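Local coordinates for protein rubber oxygenase (Streptomyces sp., PDB 5O1L) that uses a non-covalently bound b-type heme and O2 to cleave the double bonds of poly(cis-1,4-isoprene) in rubber, giving oligo-isoprenoids with keto and aldehyde ends, at residues E58-R69 with P94-H103; H198-P206 with K219-I227. One frame throughout, in Å; residues are numbered along the deposited sequence.

Contact 1: residues E58-R69 with P94-H103; sequences EADPVLAAVIDR and PGDLREFMEH
Asp96 OD2 accepts a nearly straight bond from Arg69 NH2 at 2.8 Å, with an N-H...O angle of 169°. The oxygen lies in the guanidinium plane, at the edge of the group. The second carboxylate oxygen is used as well: Arg69 NH1 reaches Asp96 OD1 at 2.9 Å and meets its syn lone pair. The salt bridge is therefore end-on and two-pronged, one nitrogen to each oxygen. The guanidinium and carboxylate planes are moderately inclined to each other. The arginine comes to the acid because its chain turns about the CG-CD bond. Two further bonds help to fix the pair. Asp96 OD1 takes a weak bond from Leu97 N, and Arg69 NH1 also bridges to Glu71. Pro94, the N-cap residue, packs its CB against Arg69 NH1 at 3.6 Å.

The contact is an antiparallel helix pair. Helices 59-68 and 95-103 approach to 9.6 Å between axes, with their directions 148° apart. Helix 72-79 lies between them in sequence and also packs on Leu97, through Val75.

Beyond the salt bridge, between the helices, the packing is apolar. Val62 CG1 rests on helix 95-103, 3.8 Å from Leu97 CA, and meets Leu97 CD1 at 3.9 Å; the two side chains cross at about a right angle. Val62 CG2 is turned to Phe100 CB. Val66 CG2 and Leu63 CD2 add looser contacts to Leu97. Phe100 has CG anti to its own N, chi1 167°, which carries the ring toward Ala59. There Ala59 CB touches Phe100 CZ at 3.6 Å.

Glu58 lies beside His103, its carboxylate steeply inclined to the imidazole. Glu58 OE1 forms a salt bridge with Arg195.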
loop_
_atom_site.group_PDB
_atom_site.type_symbol
_atom_site.label_atom_id
_atom_site.label_comp_id
_atom_site.label_asym_id
_atom_site.label_seq_id
_atom_site.Cartn_x
_atom_site.Cartn_y
_atom_site.Cartn_z
ATOM N N GLU A 58 12.488 -8.540 15.369
ATOM C CA GLU A 58 12.013 -9.897 15.549
ATOM C C GLU A 58 12.161 -10.715 14.270
ATOM O O GLU A 58 12.585 -11.871 14.315
ATOM C CB GLU A 58 10.547 -9.965 15.988
ATOM C CG GLU A 58 10.310 -9.335 17.362
ATOM C CD GLU A 58 8.842 -9.084 17.692
ATOM O OE1 GLU A 58 7.970 -9.041 16.808
ATOM O OE2 GLU A 58 8.517 -8.869 18.866
ATOM N N ALA A 59 11.777 -10.177 13.134
ATOM C CA ALA A 59 11.761 -10.945 11.892
ATOM C C ALA A 59 13.131 -11.051 11.217
ATOM O O ALA A 59 13.460 -12.049 10.595
ATOM C CB ALA A 59 10.779 -10.371 10.879
ATOM N N ASP A 60 13.943 -10.027 11.290
ATOM C CA ASP A 60 15.132 -9.953 10.478
ATOM C C ASP A 60 16.111 -11.133 10.733
ATOM O O ASP A 60 16.522 -11.767 9.766
ATOM C CB ASP A 60 15.799 -8.576 10.587
ATOM C CG ASP A 60 14.993 -7.448 9.900
ATOM O OD1 ASP A 60 14.147 -7.737 9.053
ATOM O OD2 ASP A 60 15.280 -6.270 10.232
ATOM N N PRO A 61 16.438 -11.390 11.991
ATOM C CA PRO A 61 17.393 -12.503 12.236
ATOM C C PRO A 61 16.808 -13.866 11.894
ATOM O O PRO A 61 17.565 -14.756 11.465
ATOM C CB PRO A 61 17.690 -12.393 13.726
ATOM C CG PRO A 61 16.674 -11.455 14.305
ATOM C CD PRO A 61 16.149 -10.603 13.219
ATOM N N VAL A 62 15.507 -14.032 12.068
ATOM C CA VAL A 62 14.851 -15.289 11.729
ATOM C C VAL A 62 14.933 -15.562 10.252
ATOM O O VAL A 62 15.309 -16.688 9.793
ATOM C CB VAL A 62 13.424 -15.367 12.275
ATOM C CG1 VAL A 62 12.753 -16.645 11.763
ATOM C CG2 VAL A 62 13.460 -15.302 13.826
ATOM N N LEU A 63 14.557 -14.598 9.426
ATOM C CA LEU A 63 14.603 -14.781 8.003
ATOM C C LEU A 63 15.997 -14.941 7.444
ATOM O O LEU A 63 16.200 -15.713 6.507
ATOM C CB LEU A 63 13.797 -13.703 7.258
ATOM C CG LEU A 63 12.332 -14.073 7.029
ATOM C CD1 LEU A 63 12.120 -15.282 6.121
ATOM C CD2 LEU A 63 11.611 -14.252 8.332
ATOM N N ALA A 64 16.971 -14.260 8.057
ATOM C CA ALA A 64 18.345 -14.383 7.640
ATOM C C ALA A 64 18.760 -15.847 7.880
ATOM O O ALA A 64 19.383 -16.425 6.984
ATOM C CB ALA A 64 19.222 -13.437 8.441
ATOM N N ALA A 65 18.383 -16.421 9.007
ATOM C CA ALA A 65 18.751 -17.822 9.361
ATOM C C ALA A 65 18.064 -18.807 8.443
ATOM O O ALA A 65 18.724 -19.720 7.891
ATOM C CB ALA A 65 18.437 -18.127 10.785
ATOM N N VAL A 66 16.775 -18.602 8.170
ATOM C CA VAL A 66 16.039 -19.440 7.242
ATOM C C VAL A 66 16.677 -19.445 5.850
ATOM O O VAL A 66 16.910 -20.523 5.259
ATOM C CB VAL A 66 14.543 -19.045 7.216
ATOM C CG1 VAL A 66 13.798 -19.742 6.085
ATOM C CG2 VAL A 66 13.930 -19.337 8.596
ATOM N N ILE A 67 17.064 -18.302 5.336
ATOM C CA ILE A 67 17.658 -18.206 4.045
ATOM C C ILE A 67 19.058 -18.920 4.054
ATOM O O ILE A 67 19.320 -19.755 3.200
ATOM C CB ILE A 67 17.799 -16.756 3.591
ATOM C CG1 ILE A 67 16.399 -16.211 3.279
ATOM C CG2 ILE A 67 18.653 -16.652 2.360
ATOM C CD1 ILE A 67 16.328 -14.682 3.251
ATOM N N ASP A 68 19.861 -18.574 5.044
ATOM C CA ASP A 68 21.235 -19.120 5.154
ATOM C C ASP A 68 21.248 -20.638 5.393
ATOM O O ASP A 68 22.230 -21.281 5.056
ATOM C CB ASP A 68 22.011 -18.371 6.248
ATOM C CG ASP A 68 22.360 -16.939 5.844
ATOM O OD1 ASP A 68 22.261 -16.605 4.640
ATOM O OD2 ASP A 68 22.725 -16.119 6.724
ATOM N N ARG A 69 20.211 -21.207 6.008
ATOM C CA ARG A 69 20.107 -22.666 6.192
ATOM C C ARG A 69 19.528 -23.380 5.011
ATOM O O ARG A 69 19.443 -24.621 5.058
ATOM C CB ARG A 69 19.316 -23.027 7.448
ATOM C CG ARG A 69 19.996 -22.620 8.748
ATOM C CD ARG A 69 19.355 -23.177 10.023
ATOM N NE ARG A 69 17.894 -22.957 10.016
ATOM C CZ ARG A 69 17.182 -22.098 10.769
ATOM N NH1 ARG A 69 15.869 -21.998 10.557
ATOM N NH2 ARG A 69 17.691 -21.342 11.748
ATOM N N PRO A 94 10.603 -24.829 10.501
ATOM C CA PRO A 94 11.735 -24.670 11.414
ATOM C C PRO A 94 11.276 -23.960 12.671
ATOM O O PRO A 94 10.402 -23.061 12.598
ATOM C CB PRO A 94 12.695 -23.726 10.695
ATOM C CG PRO A 94 12.138 -23.535 9.320
ATOM C CD PRO A 94 10.788 -24.082 9.235
ATOM N N GLY A 95 11.781 -24.382 13.815
ATOM C CA GLY A 95 11.275 -23.914 15.108
ATOM C C GLY A 95 11.327 -22.424 15.335
ATOM O O GLY A 95 10.400 -21.896 15.918
ATOM N N ASP A 96 12.416 -21.793 14.934
ATOM C CA ASP A 96 12.567 -20.340 15.113
ATOM C C ASP A 96 11.522 -19.592 14.283
ATOM O O ASP A 96 10.922 -18.624 14.783
ATOM C CB ASP A 96 13.990 -19.823 14.817
ATOM C CG ASP A 96 14.598 -20.291 13.456
ATOM O OD1 ASP A 96 13.985 -21.047 12.599
ATOM O OD2 ASP A 96 15.776 -19.845 13.217
ATOM N N LEU A 97 11.270 -20.057 13.070
ATOM C CA LEU A 97 10.242 -19.429 12.242
ATOM C C LEU A 97 8.881 -19.720 12.799
ATOM O O LEU A 97 7.987 -18.836 12.845
ATOM C CB LEU A 97 10.385 -19.928 10.812
ATOM C CG LEU A 97 9.401 -19.308 9.825
ATOM C CD1 LEU A 97 9.649 -17.817 9.700
ATOM C CD2 LEU A 97 9.514 -19.943 8.461
ATOM N N ARG A 98 8.587 -20.927 13.238
ATOM C CA ARG A 98 7.301 -21.211 13.851
ATOM C C ARG A 98 7.014 -20.266 15.036
ATOM O O ARG A 98 5.925 -19.659 15.102
ATOM C CB ARG A 98 7.194 -22.656 14.334
ATOM C CG ARG A 98 5.821 -22.939 14.943
ATOM C CD ARG A 98 5.567 -24.372 15.406
ATOM N NE ARG A 98 6.707 -24.996 16.044
ATOM C CZ ARG A 98 7.219 -24.771 17.258
ATOM N NH1 ARG A 98 6.740 -23.840 18.091
ATOM N NH2 ARG A 98 8.261 -25.513 17.638
ATOM N N GLU A 99 7.992 -20.100 15.891
ATOM C CA GLU A 99 7.826 -19.245 17.058
ATOM C C GLU A 99 7.565 -17.794 16.615
ATOM O O GLU A 99 6.658 -17.158 17.156
ATOM C CB GLU A 99 9.078 -19.316 17.936
ATOM C CG GLU A 99 9.164 -18.436 19.145
ATOM C CD GLU A 99 10.391 -18.802 19.978
ATOM O OE1 GLU A 99 11.511 -18.326 19.676
ATOM O OE2 GLU A 99 10.228 -19.641 20.886
ATOM N N PHE A 100 8.340 -17.333 15.640
ATOM C CA PHE A 100 8.125 -15.974 15.080
ATOM C C PHE A 100 6.715 -15.857 14.588
ATOM O O PHE A 100 6.026 -14.831 14.883
ATOM C CB PHE A 100 9.129 -15.633 13.996
ATOM C CG PHE A 100 8.744 -14.406 13.214
ATOM C CD1 PHE A 100 8.945 -13.161 13.811
ATOM C CD2 PHE A 100 8.059 -14.495 11.986
ATOM C CE1 PHE A 100 8.513 -12.044 13.157
ATOM C CE2 PHE A 100 7.598 -13.330 11.381
ATOM C CZ PHE A 100 7.866 -12.130 11.975
ATOM N N MET A 101 6.230 -16.793 13.805
ATOM C CA MET A 101 4.919 -16.671 13.157
ATOM C C MET A 101 3.790 -16.717 14.152
ATOM O O MET A 101 2.782 -16.001 14.004
ATOM C CB MET A 101 4.713 -17.761 12.064
ATOM C CG MET A 101 5.623 -17.517 10.915
ATOM S SD MET A 101 5.456 -18.756 9.599
ATOM C CE MET A 101 3.909 -18.133 8.932
ATOM N N GLU A 102 3.951 -17.528 15.189
ATOM C CA GLU A 102 2.909 -17.638 16.213
ATOM C C GLU A 102 2.750 -16.285 16.947
ATOM O O GLU A 102 1.643 -15.921 17.312
ATOM C CB GLU A 102 3.216 -18.818 17.184
ATOM C CG GLU A 102 2.513 -20.118 16.733
ATOM C CD GLU A 102 0.949 -19.941 16.637
ATOM O OE1 GLU A 102 0.370 -19.495 17.671
ATOM O OE2 GLU A 102 0.242 -20.172 15.555
ATOM N N HIS A 103 3.859 -15.592 17.158
ATOM C CA HIS A 103 3.824 -14.278 17.763
ATOM C C HIS A 103 3.306 -13.211 16.789
ATOM O O HIS A 103 2.446 -12.384 17.152
ATOM C CB HIS A 103 5.246 -13.949 18.216
ATOM C CG HIS A 103 5.354 -12.671 18.983
ATOM N ND1 HIS A 103 4.693 -12.477 20.178
ATOM C CD2 HIS A 103 6.052 -11.534 18.742
ATOM C CE1 HIS A 103 4.974 -11.275 20.647
ATOM N NE2 HIS A 103 5.797 -10.682 19.795
#

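Contact 2: residues H198-P206 with K219-I227; sequences HAAVRHLLP and KIPISQADI. With HEM (protoporphyrin IX containing Fe), chain C.
His198 binds the heme iron through NE2 at 2.0 Å. Ile222 packs against this axial ligand: its CD1 lies 3.7 Å from His198 CD2, and its CG2 sits over one ring face, near the rim. Val201 CG1 touches the same Ile222 CD1 at 3.7 Å and also meets a heme methyl, CMD. Ile222 is thus wedged between helix and porphyrin, with CG1 on the heme vinyl carbon CAC.

Arg202 extends from CG to NE and grips one oxygen side-on. Arg202 NE and Arg202 NH2 each donate to Ile222 O at 2.9 Å. The NH2 bond lies in the carbonyl plane; NE comes from above it. The oxygen lies near the guanidinium plane, and the pair of bonds limits rotation of the group. NH1 turns to Asp60. Arg202 CB packs on Ile220 CG2 at 3.7 Å.

Leu205 CB and Pro206 CG close on the Pro221 ring. A capping box of Ser223 and Asp226 caps the N-terminal end of helix 224-244.

Residues 219-223 lead into that helix and pack along the C-terminal part of helix 187-204. Helix 59-68 covers Ala199 and His203, while helix 209-214 brings Trp211 to Leu205 and Pro221.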
loop_
_atom_site.group_PDB
_atom_site.type_symbol
_atom_site.label_atom_id
_atom_site.label_comp_id
_atom_site.label_asym_id
_atom_site.label_seq_id
_atom_site.Cartn_x
_atom_site.Cartn_y
_atom_site.Cartn_z
ATOM N N HIS A 198 9.554 -8.890 3.570
ATOM C CA HIS A 198 10.358 -7.729 3.768
ATOM C C HIS A 198 11.645 -8.107 4.527
ATOM O O HIS A 198 12.681 -7.552 4.203
ATOM C CB HIS A 198 9.531 -6.668 4.533
ATOM C CG HIS A 198 8.498 -5.966 3.706
ATOM N ND1 HIS A 198 7.474 -5.259 4.302
ATOM C CD2 HIS A 198 8.374 -5.787 2.357
ATOM C CE1 HIS A 198 6.760 -4.707 3.325
ATOM N NE2 HIS A 198 7.248 -5.011 2.140
ATOM N N ALA A 199 11.558 -8.944 5.539
ATOM C CA ALA A 199 12.713 -9.354 6.288
ATOM C C ALA A 199 13.738 -10.092 5.392
ATOM O O ALA A 199 14.955 -9.864 5.510
ATOM C CB ALA A 199 12.271 -10.176 7.469
ATOM N N ALA A 200 13.256 -10.913 4.500
ATOM C CA ALA A 200 14.124 -11.571 3.529
ATOM C C ALA A 200 14.817 -10.557 2.651
ATOM O O ALA A 200 16.026 -10.669 2.440
ATOM C CB ALA A 200 13.322 -12.511 2.666
ATOM N N VAL A 201 14.081 -9.571 2.146
ATOM C CA VAL A 201 14.648 -8.504 1.336
ATOM C C VAL A 201 15.756 -7.760 2.027
ATOM O O VAL A 201 16.730 -7.355 1.389
ATOM C CB VAL A 201 13.538 -7.568 0.820
ATOM C CG1 VAL A 201 14.091 -6.336 0.110
ATOM C CG2 VAL A 201 12.638 -8.378 -0.136
ATOM N N ARG A 202 15.612 -7.549 3.323
ATOM C CA ARG A 202 16.625 -6.822 4.097
ATOM C C ARG A 202 17.929 -7.615 4.136
ATOM O O ARG A 202 19.003 -7.036 4.232
ATOM C CB ARG A 202 16.129 -6.520 5.490
ATOM C CG ARG A 202 14.981 -5.538 5.524
ATOM C CD ARG A 202 14.756 -5.027 6.933
ATOM N NE ARG A 202 13.490 -4.298 6.984
ATOM C CZ ARG A 202 12.355 -4.873 7.325
ATOM N NH1 ARG A 202 12.226 -6.133 7.756
ATOM N NH2 ARG A 202 11.217 -4.135 7.164
ATOM N N HIS A 203 17.826 -8.939 4.107
ATOM C CA HIS A 203 19.024 -9.778 4.037
ATOM C C HIS A 203 19.593 -9.824 2.609
ATOM O O HIS A 203 20.827 -9.846 2.416
ATOM C CB HIS A 203 18.659 -11.145 4.551
ATOM C CG HIS A 203 19.826 -12.080 4.710
ATOM N ND1 HIS A 203 19.921 -13.269 4.029
ATOM C CD2 HIS A 203 20.939 -11.982 5.476
ATOM C CE1 HIS A 203 21.055 -13.866 4.356
ATOM N NE2 HIS A 203 21.706 -13.096 5.206
ATOM N N LEU A 204 18.749 -9.792 1.593
ATOM C CA LEU A 204 19.139 -9.990 0.199
ATOM C C LEU A 204 19.630 -8.754 -0.501
ATOM O O LEU A 204 20.678 -8.793 -1.166
ATOM C CB LEU A 204 17.990 -10.605 -0.615
ATOM C CG LEU A 204 17.688 -12.001 -0.088
ATOM C CD1 LEU A 204 16.395 -12.517 -0.675
ATOM C CD2 LEU A 204 18.823 -12.973 -0.411
ATOM N N LEU A 205 18.894 -7.636 -0.428
ATOM C CA LEU A 205 19.213 -6.481 -1.249
ATOM C C LEU A 205 20.624 -5.917 -0.970
ATOM O O LEU A 205 21.227 -5.435 -1.929
ATOM C CB LEU A 205 18.160 -5.365 -1.151
ATOM C CG LEU A 205 17.045 -5.409 -2.150
ATOM C CD1 LEU A 205 16.022 -4.266 -1.907
ATOM C CD2 LEU A 205 17.455 -5.381 -3.626
ATOM N N PRO A 206 21.084 -5.904 0.310
ATOM C CA PRO A 206 22.445 -5.376 0.499
ATOM C C PRO A 206 23.519 -6.197 -0.193
ATOM O O PRO A 206 24.626 -5.700 -0.358
ATOM C CB PRO A 206 22.605 -5.370 2.007
ATOM C CG PRO A 206 21.217 -5.157 2.501
ATOM C CD PRO A 206 20.458 -6.118 1.633
ATOM N N LYS A 219 21.986 1.473 4.633
ATOM C CA LYS A 219 22.675 0.188 4.664
ATOM C C LYS A 219 21.749 -0.999 4.505
ATOM O O LYS A 219 22.156 -2.045 3.931
ATOM C CB LYS A 219 23.492 0.043 5.944
ATOM C CG LYS A 219 24.697 1.010 6.010
ATOM C CD LYS A 219 25.843 0.517 5.117
ATOM C CE LYS A 219 27.091 1.375 5.151
ATOM N NZ LYS A 219 26.829 2.712 4.510
ATOM N N ILE A 220 20.489 -0.866 4.954
ATOM C CA ILE A 220 19.537 -1.971 4.950
ATOM C C ILE A 220 18.221 -1.355 4.455
ATOM O O ILE A 220 17.857 -0.264 4.933
ATOM C CB ILE A 220 19.308 -2.473 6.383
ATOM C CG1 ILE A 220 20.673 -2.825 7.051
ATOM C CG2 ILE A 220 18.249 -3.584 6.448
ATOM C CD1 ILE A 220 20.542 -3.306 8.462
ATOM N N PRO A 221 17.548 -1.990 3.515
ATOM C CA PRO A 221 16.349 -1.367 2.964
ATOM C C PRO A 221 15.132 -1.577 3.910
ATOM O O PRO A 221 15.151 -2.359 4.844
ATOM C CB PRO A 221 16.100 -2.175 1.701
ATOM C CG PRO A 221 16.572 -3.526 2.094
ATOM C CD PRO A 221 17.823 -3.303 2.900
ATOM N N ILE A 222 14.075 -0.870 3.561
ATOM C CA ILE A 222 12.763 -1.048 4.167
ATOM C C ILE A 222 12.818 -0.767 5.668
ATOM O O ILE A 222 12.457 -1.596 6.518
ATOM C CB ILE A 222 12.081 -2.418 3.873
ATOM C CG1 ILE A 222 12.372 -2.975 2.486
ATOM C CG2 ILE A 222 10.565 -2.265 4.078
ATOM C CD1 ILE A 222 11.765 -4.311 2.242
ATOM N N SER A 223 13.262 0.419 6.013
ATOM C CA SER A 223 13.198 0.835 7.424
ATOM C C SER A 223 11.742 1.093 7.835
ATOM O O SER A 223 10.856 1.181 6.978
ATOM C CB SER A 223 14.011 2.120 7.654
ATOM O OG SER A 223 13.384 3.200 7.010
ATOM N N GLN A 224 11.503 1.175 9.130
ATOM C CA GLN A 224 10.189 1.550 9.688
ATOM C C GLN A 224 9.724 2.851 9.044
ATOM O O GLN A 224 8.532 3.016 8.729
ATOM C CB GLN A 224 10.282 1.756 11.201
ATOM C CG GLN A 224 10.582 0.482 11.998
ATOM C CD GLN A 224 9.368 -0.318 12.299
ATOM O OE1 GLN A 224 9.393 -1.572 12.242
ATOM N NE2 GLN A 224 8.281 0.349 12.547
ATOM N N ALA A 225 10.635 3.822 8.945
ATOM C CA ALA A 225 10.299 5.113 8.330
ATOM C C ALA A 225 9.847 4.916 6.889
ATOM O O ALA A 225 8.854 5.516 6.440
ATOM C CB ALA A 225 11.494 6.085 8.415
ATOM N N ASP A 226 10.562 4.082 6.146
ATOM C CA ASP A 226 10.206 3.809 4.787
ATOM C C ASP A 226 8.772 3.172 4.655
ATOM O O ASP A 226 7.961 3.580 3.795
ATOM C CB ASP A 226 11.211 2.840 4.122
ATOM C CG ASP A 226 12.631 3.393 3.987
ATOM O OD1 ASP A 226 12.756 4.610 3.801
ATOM O OD2 ASP A 226 13.542 2.523 3.873
ATOM N N ILE A 227 8.478 2.271 5.566
ATOM C CA ILE A 227 7.167 1.619 5.561
ATOM C C ILE A 227 6.092 2.698 5.770
ATOM O O ILE A 227 5.050 2.700 5.074
ATOM C CB ILE A 227 7.057 0.469 6.543
ATOM C CG1 ILE A 227 8.088 -0.623 6.218
ATOM C CG2 ILE A 227 5.624 -0.085 6.606
ATOM C CD1 ILE A 227 8.145 -1.685 7.267
HETATM C CHA HEM C . 7.017 -7.276 -1.000
HETATM C CHB HEM C . 3.368 -4.891 0.882
HETATM C CHC HEM C . 6.326 -1.329 2.100
HETATM C CHD HEM C . 9.680 -3.284 -0.679
HETATM C C1A HEM C . 5.810 -6.908 -0.524
HETATM C C2A HEM C . 4.661 -7.778 -0.623
HETATM C C3A HEM C . 3.624 -7.087 -0.131
HETATM C C4A HEM C . 4.087 -5.855 0.318
HETATM C CMA HEM C . 2.208 -7.610 -0.081
HETATM C CAA HEM C . 4.592 -9.212 -1.204
HETATM C CBA HEM C . 4.435 -9.146 -2.735
HETATM C CGA HEM C . 3.934 -10.451 -3.238
HETATM O O1A HEM C . 4.819 -11.311 -3.325
HETATM O O2A HEM C . 2.679 -10.600 -3.507
HETATM C C1B HEM C . 3.872 -3.711 1.420
HETATM C C2B HEM C . 3.050 -2.775 2.105
HETATM C C3B HEM C . 3.829 -1.775 2.487
HETATM C C4B HEM C . 5.171 -2.062 2.004
HETATM C CMB HEM C . 1.565 -2.887 2.383
HETATM C CAB HEM C . 3.652 -0.582 3.276
HETATM C CBB HEM C . 2.444 -0.131 3.895
HETATM C C1C HEM C . 7.530 -1.543 1.446
HETATM C C2C HEM C . 8.568 -0.531 1.380
HETATM C C3C HEM C . 9.510 -1.127 0.607
HETATM C C4C HEM C . 8.976 -2.408 0.177
HETATM C CMC HEM C . 8.604 0.775 2.118
HETATM C CAC HEM C . 10.801 -0.564 0.183
HETATM C CBC HEM C . 11.461 0.588 0.598
HETATM C C1D HEM C . 9.230 -4.535 -1.011
HETATM C C2D HEM C . 10.025 -5.515 -1.777
HETATM C C3D HEM C . 9.305 -6.627 -1.878
HETATM C C4D HEM C . 8.066 -6.370 -1.140
HETATM C CMD HEM C . 11.344 -5.182 -2.365
HETATM C CAD HEM C . 9.688 -7.928 -2.625
HETATM C CBD HEM C . 9.275 -7.750 -4.081
HETATM C CGD HEM C . 9.713 -8.993 -4.865
HETATM O O1D HEM C . 8.806 -9.673 -5.396
HETATM O O2D HEM C . 10.915 -9.350 -4.992
HETATM N NA HEM C . 5.452 -5.747 0.084
HETATM N NB HEM C . 5.112 -3.208 1.374
HETATM N NC HEM C . 7.754 -2.665 0.697
HETATM N ND HEM C . 8.088 -5.127 -0.580
HETATM FE FE HEM C . 6.628 -4.198 0.412
#

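Both segments of contact 1 come earlier in the sequence than those of contact 2. The two centres are 16 Å apart, in the same part of the molecule. Helix 59-68 links them: it carries one half of contact 1 and packs on helix 187-204, which carries one half of contact 2. Asp60 OD1 and Arg202 NH1 form a 2.8 Å salt bridge between them, and Ala64 CB touches the His203 ring. Contact 2 belongs to the catalytic domain of the rubber oxygenase family and lines the heme. Contact 1 is farther from the centre of the chain. The layers run from the outer helices to the axial histidine's helix and the heme.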